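Local coordinates for protein hydrolase, putative (Plasmodium vivax, PDB 2B30) that is of unknown function but is probably a magnesium-dependent phosphatase of the haloacid dehalogenase superfamily, and binds calcium in the crystal, at residues D52-A57 and Y62-C67; E20-A25 and A290-K295; L132-I137 and I168-M173; T109-T114 and L221-Y226. One frame throughout, in Å; residues are numbered along the deposited sequence.

Contact 1 of 4, residues D52-A57 and Y62-C67; sequences DAIKEA and YMVSIC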
# COMPACT_ATOMS: atom_id res chain seq x y z
N ASP A 52 26.76 -11.81 12.18
CA ASP A 52 27.40 -10.88 13.12
C ASP A 52 26.73 -9.52 13.10
O ASP A 52 26.60 -8.87 14.12
CB ASP A 52 28.90 -10.70 12.80
CG ASP A 52 29.70 -11.96 13.03
OD1 ASP A 52 29.65 -12.51 14.16
OD2 ASP A 52 30.39 -12.40 12.08
N ALA A 53 26.33 -9.10 11.90
CA ALA A 53 25.68 -7.80 11.72
C ALA A 53 24.41 -7.74 12.54
O ALA A 53 24.18 -6.80 13.30
CB ALA A 53 25.38 -7.55 10.26
N ILE A 54 23.59 -8.78 12.39
CA ILE A 54 22.37 -8.89 13.16
C ILE A 54 22.72 -9.02 14.65
O ILE A 54 22.12 -8.34 15.49
CB ILE A 54 21.52 -10.06 12.68
CG1 ILE A 54 21.00 -9.76 11.26
CG2 ILE A 54 20.35 -10.31 13.64
CD1 ILE A 54 20.43 -10.96 10.55
N LYS A 55 23.70 -9.86 14.96
CA LYS A 55 24.17 -10.03 16.34
C LYS A 55 24.45 -8.69 16.98
O LYS A 55 23.97 -8.41 18.07
CB LYS A 55 25.43 -10.90 16.39
CG LYS A 55 25.91 -11.26 17.79
CD LYS A 55 27.14 -12.18 17.72
CE LYS A 55 27.74 -12.47 19.10
NZ LYS A 55 27.07 -13.60 19.82
N GLU A 56 25.21 -7.85 16.28
CA GLU A 56 25.61 -6.56 16.82
C GLU A 56 24.42 -5.60 16.90
O GLU A 56 24.29 -4.84 17.86
CB GLU A 56 26.74 -5.96 16.00
CG GLU A 56 27.45 -4.78 16.67
CD GLU A 56 28.64 -4.25 15.88
OE1 GLU A 56 29.02 -4.89 14.87
OE2 GLU A 56 29.19 -3.20 16.26
N ALA A 57 23.54 -5.65 15.88
CA ALA A 57 22.36 -4.78 15.82
C ALA A 57 21.48 -4.96 17.04
O ALA A 57 20.98 -3.98 17.61
CB ALA A 57 21.56 -5.06 14.55
N TYR A 62 18.97 -2.16 18.33
CA TYR A 62 18.05 -2.08 17.19
C TYR A 62 17.04 -3.22 17.23
O TYR A 62 17.39 -4.35 17.54
CB TYR A 62 18.82 -2.12 15.85
CG TYR A 62 19.77 -0.95 15.67
CD1 TYR A 62 19.33 0.25 15.14
CD2 TYR A 62 21.10 -1.05 16.06
CE1 TYR A 62 20.20 1.33 14.99
CE2 TYR A 62 21.97 0.02 15.92
CZ TYR A 62 21.51 1.20 15.39
OH TYR A 62 22.38 2.26 15.25
N MET A 63 15.79 -2.90 16.93
CA MET A 63 14.75 -3.90 16.73
C MET A 63 14.91 -4.39 15.31
O MET A 63 15.07 -3.60 14.37
CB MET A 63 13.35 -3.31 16.91
CG MET A 63 12.24 -4.35 16.71
SD MET A 63 10.64 -3.88 17.40
CE MET A 63 10.94 -3.98 19.17
N VAL A 64 14.89 -5.71 15.16
CA VAL A 64 15.14 -6.33 13.88
C VAL A 64 13.94 -7.19 13.53
O VAL A 64 13.45 -7.97 14.36
CB VAL A 64 16.41 -7.18 13.96
CG1 VAL A 64 16.56 -8.09 12.75
CG2 VAL A 64 17.62 -6.28 14.11
N SER A 65 13.47 -7.02 12.30
CA SER A 65 12.35 -7.80 11.79
C SER A 65 12.65 -8.23 10.36
O SER A 65 12.91 -7.41 9.48
CB SER A 65 11.05 -7.00 11.83
OG SER A 65 10.04 -7.67 11.10
N ILE A 66 12.59 -9.53 10.13
CA ILE A 66 12.75 -10.04 8.80
C ILE A 66 11.39 -10.03 8.12
O ILE A 66 10.40 -10.49 8.69
CB ILE A 66 13.40 -11.41 8.82
CG1 ILE A 66 14.88 -11.22 9.18
CG2 ILE A 66 13.26 -12.06 7.45
CD1 ILE A 66 15.61 -12.47 9.52
N CYS A 67 11.34 -9.47 6.92
CA CYS A 67 10.11 -9.33 6.17
C CYS A 67 10.23 -10.19 4.92
O CYS A 67 11.07 -9.92 4.05
CB CYS A 67 9.89 -7.86 5.84
SG CYS A 67 10.00 -6.79 7.33

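Contact 2 of 4, residues E20-A25 and A290-K295; sequences EALKGA and AYLLKK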
# COMPACT_ATOMS: atom_id res chain seq x y z
N GLU A 20 25.62 8.95 2.30
CA GLU A 20 24.90 10.17 1.95
C GLU A 20 23.40 9.94 2.15
O GLU A 20 22.74 10.70 2.86
CB GLU A 20 25.20 10.56 0.50
N ALA A 21 22.89 8.87 1.56
CA ALA A 21 21.47 8.50 1.68
C ALA A 21 20.96 8.32 3.13
O ALA A 21 19.74 8.31 3.36
CB ALA A 21 21.19 7.22 0.87
N LEU A 22 21.88 8.17 4.09
CA LEU A 22 21.55 7.96 5.50
C LEU A 22 21.78 9.20 6.37
O LEU A 22 21.59 9.14 7.59
CB LEU A 22 22.42 6.82 6.06
CG LEU A 22 22.20 5.41 5.51
CD1 LEU A 22 23.35 4.49 5.90
CD2 LEU A 22 20.89 4.83 6.01
N LYS A 23 22.19 10.32 5.76
CA LYS A 23 22.60 11.50 6.51
C LYS A 23 21.60 11.86 7.62
O LYS A 23 20.47 12.22 7.33
N GLY A 24 22.02 11.71 8.89
CA GLY A 24 21.19 12.11 10.04
C GLY A 24 19.97 11.24 10.35
O GLY A 24 18.99 11.71 10.95
N ALA A 25 20.03 9.97 9.97
CA ALA A 25 18.94 9.03 10.19
C ALA A 25 18.94 8.56 11.63
O ALA A 25 19.96 8.10 12.13
CB ALA A 25 19.08 7.83 9.26
N ALA A 290 25.29 -6.99 5.96
CA ALA A 290 26.47 -6.63 6.76
C ALA A 290 27.01 -5.25 6.37
O ALA A 290 27.22 -4.40 7.24
CB ALA A 290 27.56 -7.70 6.60
N TYR A 291 27.19 -5.03 5.07
CA TYR A 291 27.66 -3.75 4.53
C TYR A 291 26.80 -2.56 4.94
O TYR A 291 27.32 -1.52 5.35
CB TYR A 291 27.74 -3.82 3.00
CG TYR A 291 28.09 -2.50 2.33
CD1 TYR A 291 29.42 -2.10 2.21
CD2 TYR A 291 27.10 -1.68 1.79
CE1 TYR A 291 29.76 -0.90 1.59
CE2 TYR A 291 27.43 -0.48 1.17
CZ TYR A 291 28.76 -0.10 1.08
OH TYR A 291 29.10 1.09 0.47
N LEU A 292 25.48 -2.71 4.81
CA LEU A 292 24.56 -1.62 5.12
C LEU A 292 24.47 -1.38 6.62
O LEU A 292 24.52 -0.23 7.06
CB LEU A 292 23.18 -1.93 4.53
CG LEU A 292 22.01 -0.96 4.74
CD1 LEU A 292 22.40 0.48 4.45
CD2 LEU A 292 20.85 -1.37 3.85
N LEU A 293 24.36 -2.44 7.41
CA LEU A 293 24.24 -2.28 8.87
C LEU A 293 25.48 -1.60 9.48
O LEU A 293 25.35 -0.80 10.41
CB LEU A 293 23.98 -3.62 9.57
CG LEU A 293 22.74 -4.45 9.19
CD1 LEU A 293 22.37 -5.39 10.33
CD2 LEU A 293 21.55 -3.57 8.82
N LYS A 294 26.66 -1.91 8.94
CA LYS A 294 27.90 -1.26 9.38
C LYS A 294 27.81 0.26 9.17
O LYS A 294 28.19 1.04 10.05
CB LYS A 294 29.12 -1.85 8.64
N LYS A 295 27.29 0.67 8.02
CA LYS A 295 27.15 2.11 7.74
C LYS A 295 26.05 2.76 8.59
O LYS A 295 26.13 3.95 8.91
CB LYS A 295 26.91 2.35 6.24
CG LYS A 295 28.08 1.86 5.37
CD LYS A 295 28.47 2.86 4.29
CE LYS A 295 29.84 2.54 3.67
NZ LYS A 295 31.00 2.84 4.56

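Contact 3 of 4, residues L132-I137 and I168-M173; sequences LVNQTI and IRHNEM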
# COMPACT_ATOMS: atom_id res chain seq x y z
N LEU A 132 -2.53 -27.85 -11.95
CA LEU A 132 -1.41 -27.20 -11.27
C LEU A 132 -1.30 -27.60 -9.79
O LEU A 132 -0.30 -27.28 -9.14
CB LEU A 132 -1.55 -25.68 -11.40
CG LEU A 132 -1.05 -25.13 -12.74
CD1 LEU A 132 -1.54 -23.70 -12.98
CD2 LEU A 132 0.49 -25.21 -12.84
N VAL A 133 -2.31 -28.30 -9.28
CA VAL A 133 -2.32 -28.76 -7.89
C VAL A 133 -1.11 -29.64 -7.50
O VAL A 133 -0.62 -29.54 -6.37
CB VAL A 133 -3.63 -29.51 -7.57
CG1 VAL A 133 -3.59 -30.13 -6.17
CG2 VAL A 133 -4.82 -28.58 -7.70
N ASN A 134 -0.64 -30.50 -8.41
CA ASN A 134 0.50 -31.40 -8.11
C ASN A 134 1.88 -30.72 -8.19
O ASN A 134 2.90 -31.40 -8.16
CB ASN A 134 0.47 -32.69 -8.95
CG ASN A 134 -0.84 -33.51 -8.77
OD1 ASN A 134 -1.39 -33.61 -7.67
ND2 ASN A 134 -1.31 -34.11 -9.87
N GLN A 135 1.91 -29.39 -8.27
CA GLN A 135 3.17 -28.64 -8.17
C GLN A 135 3.01 -27.39 -7.30
O GLN A 135 3.77 -26.41 -7.44
CB GLN A 135 3.67 -28.27 -9.57
CG GLN A 135 2.62 -27.64 -10.45
CD GLN A 135 3.02 -27.63 -11.90
OE1 GLN A 135 2.58 -28.47 -12.68
NE2 GLN A 135 3.87 -26.68 -12.27
N THR A 136 2.05 -27.45 -6.38
CA THR A 136 1.65 -26.31 -5.55
C THR A 136 1.90 -26.60 -4.07
O THR A 136 1.44 -27.60 -3.54
CB THR A 136 0.15 -26.01 -5.76
OG1 THR A 136 -0.06 -25.58 -7.11
CG2 THR A 136 -0.35 -24.91 -4.80
N ILE A 137 2.63 -25.71 -3.40
CA ILE A 137 2.91 -25.86 -1.96
C ILE A 137 1.89 -25.08 -1.14
O ILE A 137 1.79 -23.86 -1.26
CB ILE A 137 4.33 -25.41 -1.59
CG1 ILE A 137 5.35 -26.12 -2.48
CG2 ILE A 137 4.62 -25.73 -0.12
CD1 ILE A 137 6.73 -25.54 -2.43
N ILE A 168 0.53 -35.63 1.46
CA ILE A 168 -0.81 -36.14 1.71
C ILE A 168 -1.50 -36.47 0.39
O ILE A 168 -1.09 -35.98 -0.66
CB ILE A 168 -1.66 -35.14 2.52
CG1 ILE A 168 -1.51 -33.72 1.96
CG2 ILE A 168 -1.24 -35.16 3.99
CD1 ILE A 168 -2.49 -32.74 2.54
N ARG A 169 -2.53 -37.30 0.45
CA ARG A 169 -3.27 -37.67 -0.75
C ARG A 169 -3.97 -36.43 -1.29
O ARG A 169 -4.30 -35.51 -0.53
CB ARG A 169 -4.26 -38.81 -0.47
N HIS A 170 -4.16 -36.41 -2.61
CA HIS A 170 -4.84 -35.31 -3.30
C HIS A 170 -6.21 -35.04 -2.70
O HIS A 170 -6.52 -33.89 -2.41
CB HIS A 170 -4.96 -35.63 -4.80
CG HIS A 170 -5.43 -34.48 -5.64
ND1 HIS A 170 -6.77 -34.15 -5.77
CD2 HIS A 170 -4.75 -33.61 -6.43
CE1 HIS A 170 -6.88 -33.12 -6.59
NE2 HIS A 170 -5.67 -32.77 -7.00
N ASN A 171 -7.02 -36.08 -2.51
CA ASN A 171 -8.35 -35.91 -1.90
C ASN A 171 -8.31 -35.35 -0.47
O ASN A 171 -9.29 -34.75 -0.00
CB ASN A 171 -9.18 -37.21 -1.95
CG ASN A 171 -8.58 -38.35 -1.12
OD1 ASN A 171 -7.66 -38.15 -0.32
ND2 ASN A 171 -9.09 -39.56 -1.31
N GLU A 172 -7.19 -35.55 0.23
CA GLU A 172 -6.99 -34.99 1.57
C GLU A 172 -6.68 -33.49 1.48
O GLU A 172 -7.15 -32.70 2.30
CB GLU A 172 -5.86 -35.72 2.31
CG GLU A 172 -6.22 -37.14 2.77
CD GLU A 172 -5.03 -38.12 2.78
OE1 GLU A 172 -3.85 -37.71 2.91
OE2 GLU A 172 -5.30 -39.34 2.65
N MET A 173 -5.90 -33.11 0.47
CA MET A 173 -5.55 -31.70 0.25
C MET A 173 -6.78 -30.81 0.04
O MET A 173 -6.86 -29.71 0.60
CB MET A 173 -4.59 -31.55 -0.93
CG MET A 173 -3.86 -30.22 -0.98
SD MET A 173 -2.43 -30.17 0.13
CE MET A 173 -3.11 -29.36 1.56

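Contact 4 of 4, residues T109-T114 and L221-Y226; sequences TLLDET and LGHDKY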
# COMPACT_ATOMS: atom_id res chain seq x y z
N THR A 109 0.55 -13.10 18.04
CA THR A 109 0.04 -13.09 16.68
C THR A 109 -0.73 -11.80 16.46
O THR A 109 -1.89 -11.65 16.90
CB THR A 109 -0.88 -14.29 16.41
OG1 THR A 109 -0.14 -15.50 16.55
CG2 THR A 109 -1.42 -14.23 15.00
N LEU A 110 -0.07 -10.85 15.80
CA LEU A 110 -0.70 -9.59 15.47
C LEU A 110 -1.62 -9.76 14.27
O LEU A 110 -2.58 -9.03 14.11
CB LEU A 110 0.36 -8.51 15.19
CG LEU A 110 1.17 -8.01 16.40
CD1 LEU A 110 2.29 -7.03 15.99
CD2 LEU A 110 0.25 -7.34 17.37
N LEU A 111 -1.34 -10.75 13.44
CA LEU A 111 -2.08 -10.92 12.20
C LEU A 111 -1.83 -12.30 11.64
O LEU A 111 -0.68 -12.72 11.49
CB LEU A 111 -1.63 -9.88 11.18
CG LEU A 111 -2.55 -9.71 9.97
CD1 LEU A 111 -3.89 -9.06 10.35
CD2 LEU A 111 -1.83 -8.88 8.91
N ASP A 112 -2.93 -12.99 11.35
CA ASP A 112 -2.92 -14.25 10.63
C ASP A 112 -4.04 -14.18 9.60
O ASP A 112 -5.16 -14.60 9.88
CB ASP A 112 -3.14 -15.42 11.59
CG ASP A 112 -3.01 -16.81 10.92
OD1 ASP A 112 -3.09 -16.90 9.67
OD2 ASP A 112 -2.83 -17.80 11.65
N GLU A 113 -3.76 -13.63 8.42
CA GLU A 113 -4.80 -13.52 7.39
C GLU A 113 -4.77 -14.69 6.41
O GLU A 113 -3.75 -14.97 5.80
CB GLU A 113 -4.68 -12.20 6.64
CG GLU A 113 -5.08 -10.99 7.49
CD GLU A 113 -6.50 -11.07 8.02
OE1 GLU A 113 -7.44 -10.91 7.22
OE2 GLU A 113 -6.67 -11.30 9.24
N THR A 114 -5.91 -15.36 6.27
CA THR A 114 -6.06 -16.44 5.29
C THR A 114 -6.97 -16.02 4.14
O THR A 114 -7.85 -15.18 4.31
CB THR A 114 -6.67 -17.68 5.92
OG1 THR A 114 -7.95 -17.34 6.48
CG2 THR A 114 -5.75 -18.24 7.00
N LEU A 221 -5.84 -10.85 -0.90
CA LEU A 221 -5.83 -9.54 -1.55
C LEU A 221 -5.68 -8.43 -0.52
O LEU A 221 -6.19 -8.53 0.58
CB LEU A 221 -7.14 -9.32 -2.31
CG LEU A 221 -7.25 -8.03 -3.15
CD1 LEU A 221 -6.35 -8.08 -4.35
CD2 LEU A 221 -8.69 -7.78 -3.58
N GLY A 222 -4.99 -7.36 -0.91
CA GLY A 222 -4.85 -6.18 -0.05
C GLY A 222 -3.74 -6.26 0.99
O GLY A 222 -3.61 -5.35 1.82
N HIS A 223 -2.94 -7.32 0.94
CA HIS A 223 -1.82 -7.51 1.87
C HIS A 223 -0.48 -7.59 1.15
O HIS A 223 -0.36 -8.21 0.10
CB HIS A 223 -2.01 -8.78 2.72
CG HIS A 223 -3.19 -8.71 3.64
ND1 HIS A 223 -3.15 -8.01 4.82
CD2 HIS A 223 -4.44 -9.21 3.52
CE1 HIS A 223 -4.34 -8.10 5.41
NE2 HIS A 223 -5.13 -8.82 4.64
N ASP A 224 0.52 -6.96 1.73
CA ASP A 224 1.90 -7.18 1.33
C ASP A 224 2.81 -6.96 2.55
O ASP A 224 2.32 -6.80 3.68
CB ASP A 224 2.28 -6.27 0.17
CG ASP A 224 2.40 -4.84 0.58
OD1 ASP A 224 1.36 -4.26 0.98
OD2 ASP A 224 3.53 -4.30 0.53
N LYS A 225 4.13 -6.97 2.34
CA LYS A 225 5.07 -6.74 3.43
C LYS A 225 4.81 -5.40 4.11
O LYS A 225 4.81 -5.32 5.34
CB LYS A 225 6.52 -6.83 2.94
CG LYS A 225 6.99 -8.24 2.60
CD LYS A 225 8.48 -8.28 2.26
CE LYS A 225 8.86 -9.52 1.46
NZ LYS A 225 10.33 -9.73 1.40
N TYR A 226 4.55 -4.36 3.32
CA TYR A 226 4.32 -3.01 3.86
C TYR A 226 3.12 -2.92 4.84
O TYR A 226 3.24 -2.32 5.91
CB TYR A 226 4.15 -1.99 2.72
CG TYR A 226 3.98 -0.55 3.21
CD1 TYR A 226 4.97 0.07 3.96
CD2 TYR A 226 2.82 0.19 2.90
CE1 TYR A 226 4.81 1.39 4.40
CE2 TYR A 226 2.66 1.52 3.33
CZ TYR A 226 3.66 2.10 4.09
OH TYR A 226 3.53 3.39 4.54

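Contact 1 of 4, residues D52-A57 and Y62-C67
The methyl group of Ala57 is flanked by two residues of 62-67: its CB lies 4.1 Å from CG2 of Val64 and 4.2 Å from CB of Tyr62. Val64 directs its side chain at the helix with CG1 anti to the backbone N (chi1 167°), which assigns a different partner to each branch. CG2 meets Ala57, while CG1 approaches CG2 of Ile54 one turn earlier, at 4.5 Å.

The polar link is between backbones. The N of Tyr62 donates to O of Ala57 at 2.8 Å, with an N-H...O angle of 151° and the donor tilted 22° from the carbonyl plane. That same oxygen lies in the plane of the Tyr62 ring, at the ring's edge.

Helix 48-60 and strand 63-67 follow strand 29-33 in a beta-alpha-beta crossover of the Rossmann-like core, since 63-67 runs parallel to 29-33 and is its direct neighbour. Ala57 also touches Leu30 of that strand, and Ile54 touches Leu38. Three of the four touching residues are buried. The chemistry thus implies apolar packing of helix on sheet, with one backbone hydrogen bond closing the turn between helix and strand.

Contact 2 of 4, residues E20-A25 and A290-K295
Leu22 reaches the helix with a single methyl. Its CD1 lies 4.1 Å from the backbone O of Lys295, 4.2 Å from CB of the same lysine and 4.4 Å from CD1 of Leu292. The Leu22 and Lys295 side chains cross at about a right angle, and it is the base of the lysine, not its amine, that is touched. Beyond CB the Lys295 chain bends at chi2 and chi4 and leads away, its NZ making a long, weak ion pair with Glu19. Leu292 starts out beside the contact, but CG stands anti to the backbone N (chi1 179°), and this carries a branch end closer to Leu22.

The next shell explains how Leu22 is held. It opens a type II beta turn closed by the bond from Ala25 N to Leu22 O (3.0 Å), with Gly24 at the positive phi of 72° expected at the third position of such a turn. Just before, Lys23 N donates to Glu20 O, also at 3.0 Å. Both leucines touch Phe263 of strand 261-264 and Leu244 of strand 243-247, so the two segments rest on the same pair of strands. At the start of the helical segment, Ala290 N is bonded to Asn50 OD1.

These residues join the start of the modelled chain to its last helix. The N-terminal turn and helix 288-297 meet over parallel strands 243-247 and 261-264, and the helix-covered parallel sheet beneath them is that of the Rossmann-like core of haloacid dehalogenase hydrolases.

Contact 3 of 4, residues L132-I137 and I168-M173
Val133 and Asn134 both meet the imidazole of His170, the first with a methyl and the second at the ring's edge. The apolar part is made by Val133 CG1, 3.5 Å from NE2 and 3.7 Å from CD2 of His170. It comes to the ring obliquely, and the two side chains cross at about a right angle. His170 holds CG anti to its own N (chi1 -171°), sending the ring from the first turn of helix 170-173 toward the 132-137 segment.

The edge contact is that of Asn134 OD1, which lies in the imidazole plane, 3.6 Å from CD2 of His170. Amide and ring planes stand 72° apart. The oxygen faces a ring carbon, and no bond is counted here.

Conventional bonds instead shape each segment internally. Leu132 O accepts from Thr136 OG1 (2.7 Å) and from Gln135 N (3.2 Å), which arrive at opposite faces of its carbonyl plane. In 168-173, Arg169, at the N-cap position, donates its N to Glu172 OE1 at 2.8 Å, the oxygen being met from above the carboxylate plane.

Asn134 and His170 also share Thr147 of strand 143-147 as a neighbour, while Val133 packs on helix 117-129. The chemistry implies a turn before strand 136-140 and the start of short helix 170-173, each with its own internal hydrogen bonds, meeting through one partly exposed imidazole by van der Waals contact.

Contact 4 of 4, residues T109-T114 and L221-Y226
The two connections between the Rossmann-like core and the inserted six-stranded alpha/beta unit, consistent with the cap of this family, pass each other here: 109-114 leads out of the core sheet and 221-226 returns to it. Glu113 and His223 make the closest contact. Glu113 CB lies over one face of the imidazole, and its CG is 3.6 Å from both NE2 and CE1 of His223. The glutamate chain bends at chi2 (-59°); OE1 stays 4.0 Å from His223 NE2, too far for a bond, and is held by its salt bridge to Lys220. Carboxylate and ring planes are 44° apart. Leu111 CD2 adds an oblique approach, 4.4 Å from His223 CE1.

Asp224 then caps the returning helix, its OD2 accepting from Tyr226 N at 3.0 Å with an N-H...O angle of 150°. Lys225 NZ forms a salt bridge with Asp252, a residue of the calcium-binding site, and Tyr226 OH bonds Gly222 O of the second subunit. The contact therefore sits between edge strand 109-112, where Leu110 and Leu111 form a classic beta bulge opposite Val102 of strand 101-103, and the start of helix 225-235, whose Tyr231 touches Leu111 and whose Leu232 touches Leu110.

Overall arrangement
Contacts 1 and 2 are buried and mainly aliphatic, a helix on a core strand and the N-terminal turn on the last helix respectively. They meet directly, Ala53 CB lying 3.7 Å from Leu293 CD1, so helices 48-60 and 288-297 are neighbours. Contacts 3 and 4 are only partly buried and each centres on a histidine ring. Contact 3 belongs to the six-stranded unit, its centre about 37 Å from that of contact 1 and on the opposite side of the chain's centre. Contact 4 lies between, at the linkers, and reaches the same sheet as contact 1; Lys225 NZ probably donates to Cys67 O (2.8 Å). Contact 1 alone has a hydrogen bond between its segments.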